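Local structure of putative branched-chain amino acid transport system substrate-binding protein (Rhodopseudomonas palustris, 3TX6) at residues Thr13-Gly18 and Leu48-Asp53. The protein probably serves as the periplasmic solute-binding component of an ABC transporter, binding aromatic acids such as 3-(4-hydroxyphenyl)pyruvic acid. Numbering follows the deposited sequence.
Sequences TVTTTG and LDDGGD
Thr13 and Val14 pair in parallel with Leu48 and Asp49 where two neighbouring strands, 8-14 and 41-49, end in a lobe of the periplasmic binding protein fold, and two aspartates then tie the loops beyond them together. Val14 N donates to Leu48 O at 3.0 Å, and Asp50 N returns a bond to Val14 O, which also takes a CA-H...O contact from Asp49. The Asp49 carboxylate, with CG anti to the backbone N (chi1 -179°), reaches across to the chain at Thr16 and Thr17. Asp49 OD1 is gripped from opposite faces of the carboxylate plane: Thr16 N approaches from one side at 2.9 Å, while Gly51 N closes an Asx turn from the other at 2.8 Å. Thr17 N adds a weak bond to OD1. Thr17 OG1, from a side chain crossing Asp49 at about a right angle, donates to the syn lone pair of Asp49 OD2 at 2.7 Å. Asp50 makes a second Asx turn, its OD1 accepting from Gly52 N on the anti side. Gly51 and Gly52 both have positive phi in the type I' turn Asp50-Asp53, which leads into helix 54-67, N-capped by Asp53. Asp50 OD2 bonds Ser76 OG, and Asn60 ND2 donates to Thr13 OG1, linking the buried cluster to helix 54-67 and to the loop after strand 72-75. The Thr15 side chain lies about 9 Å from the bound ligand, placing this junction near the pocket. Thr13 and Thr15 share the Asp50 carboxylate, one hydroxyl to each oxygen: Thr13 OG1 meets OD2 on its anti side, 29° out of the carboxylate plane, at 2.7 Å, and Thr15 OG1 donates to the syn lone pair of OD1 at 2.8 Å.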
loop_
_atom_site.group_PDB
_atom_site.type_symbol
_atom_site.label_atom_id
_atom_site.label_comp_id
_atom_site.label_asym_id
_atom_site.label_seq_id
_atom_site.Cartn_x
_atom_site.Cartn_y
_atom_site.Cartn_z
ATOM N N THR A 13 -4.528 -12.825 4.125
ATOM C CA THR A 13 -3.980 -12.568 5.444
ATOM C C THR A 13 -3.672 -11.098 5.576
ATOM O O THR A 13 -2.956 -10.536 4.751
ATOM C CB THR A 13 -2.726 -13.467 5.775
ATOM O OG1 THR A 13 -2.349 -13.286 7.170
ATOM C CG2 THR A 13 -1.561 -13.298 4.818
ATOM N N VAL A 14 -4.275 -10.463 6.587
ATOM C CA VAL A 14 -4.057 -9.077 6.846
ATOM C C VAL A 14 -3.896 -8.835 8.344
ATOM O O VAL A 14 -4.050 -9.737 9.157
ATOM C CB VAL A 14 -5.207 -8.213 6.260
ATOM C CG1 VAL A 14 -5.141 -8.139 4.736
ATOM C CG2 VAL A 14 -6.556 -8.688 6.788
ATOM N N THR A 15 -3.533 -7.611 8.681
ATOM C CA THR A 15 -3.170 -7.266 10.054
ATOM C C THR A 15 -4.306 -6.485 10.712
ATOM O O THR A 15 -4.474 -5.265 10.506
ATOM C CB THR A 15 -1.889 -6.425 10.064
ATOM O OG1 THR A 15 -0.862 -7.105 9.304
ATOM C CG2 THR A 15 -1.458 -6.139 11.542
ATOM N N THR A 16 -5.073 -7.199 11.520
ATOM C CA THR A 16 -6.236 -6.618 12.169
ATOM C C THR A 16 -6.066 -6.501 13.692
ATOM O O THR A 16 -6.979 -6.042 14.372
ATOM C CB THR A 16 -7.521 -7.357 11.818
ATOM O OG1 THR A 16 -7.439 -8.720 12.254
ATOM C CG2 THR A 16 -7.805 -7.282 10.357
ATOM N N THR A 17 -4.904 -6.907 14.198
ATOM C CA THR A 17 -4.486 -6.679 15.589
ATOM C C THR A 17 -3.034 -6.201 15.620
ATOM O O THR A 17 -2.307 -6.392 14.637
ATOM C CB THR A 17 -4.566 -7.968 16.446
ATOM O OG1 THR A 17 -3.688 -8.975 15.902
ATOM C CG2 THR A 17 -5.974 -8.481 16.526
ATOM N N GLY A 18 -2.620 -5.566 16.713
ATOM C CA GLY A 18 -1.279 -5.023 16.833
ATOM C C GLY A 18 -1.187 -3.624 16.244
ATOM O O GLY A 18 -2.201 -3.056 15.806
ATOM N N LEU A 48 -7.819 -14.181 7.401
ATOM C CA LEU A 48 -7.150 -14.408 8.675
ATOM C C LEU A 48 -6.337 -13.185 9.074
ATOM O O LEU A 48 -5.829 -12.488 8.216
ATOM C CB LEU A 48 -6.184 -15.619 8.538
ATOM C CG LEU A 48 -6.867 -16.990 8.331
ATOM C CD1 LEU A 48 -5.815 -18.097 8.059
ATOM C CD2 LEU A 48 -7.790 -17.409 9.517
ATOM N N ASP A 49 -6.183 -12.992 10.373
ATOM C CA ASP A 49 -5.288 -12.015 10.946
ATOM C C ASP A 49 -3.905 -12.628 11.097
ATOM O O ASP A 49 -3.779 -13.757 11.575
ATOM C CB ASP A 49 -5.833 -11.655 12.320
ATOM C CG ASP A 49 -5.025 -10.620 13.077
ATOM O OD1 ASP A 49 -4.318 -9.780 12.485
ATOM O OD2 ASP A 49 -5.132 -10.676 14.333
ATOM N N ASP A 50 -2.883 -11.835 10.823
ATOM C CA ASP A 50 -1.528 -12.220 11.149
ATOM C C ASP A 50 -0.846 -11.335 12.225
ATOM O O ASP A 50 0.317 -11.583 12.573
ATOM C CB ASP A 50 -0.648 -12.236 9.905
ATOM C CG ASP A 50 -0.747 -10.959 9.089
ATOM O OD1 ASP A 50 -0.641 -9.860 9.668
ATOM O OD2 ASP A 50 -0.839 -11.097 7.838
ATOM N N GLY A 51 -1.536 -10.317 12.737
ATOM C CA GLY A 51 -0.956 -9.440 13.729
ATOM C C GLY A 51 0.275 -8.661 13.255
ATOM O O GLY A 51 0.991 -8.085 14.082
ATOM N N GLY A 52 0.531 -8.700 11.949
ATOM C CA GLY A 52 1.729 -8.103 11.359
ATOM C C GLY A 52 2.998 -8.940 11.465
ATOM O O GLY A 52 4.073 -8.483 11.121
ATOM N N ASP A 53 2.872 -10.148 11.966
ATOM C CA ASP A 53 4.023 -11.002 12.281
ATOM C C ASP A 53 4.328 -11.912 11.121
ATOM O O ASP A 53 3.440 -12.633 10.663
ATOM C CB ASP A 53 3.673 -11.878 13.458
ATOM C CG ASP A 53 4.753 -12.865 13.796
ATOM O OD1 ASP A 53 5.917 -12.538 13.802
ATOM O OD2 ASP A 53 4.417 -13.995 14.147
#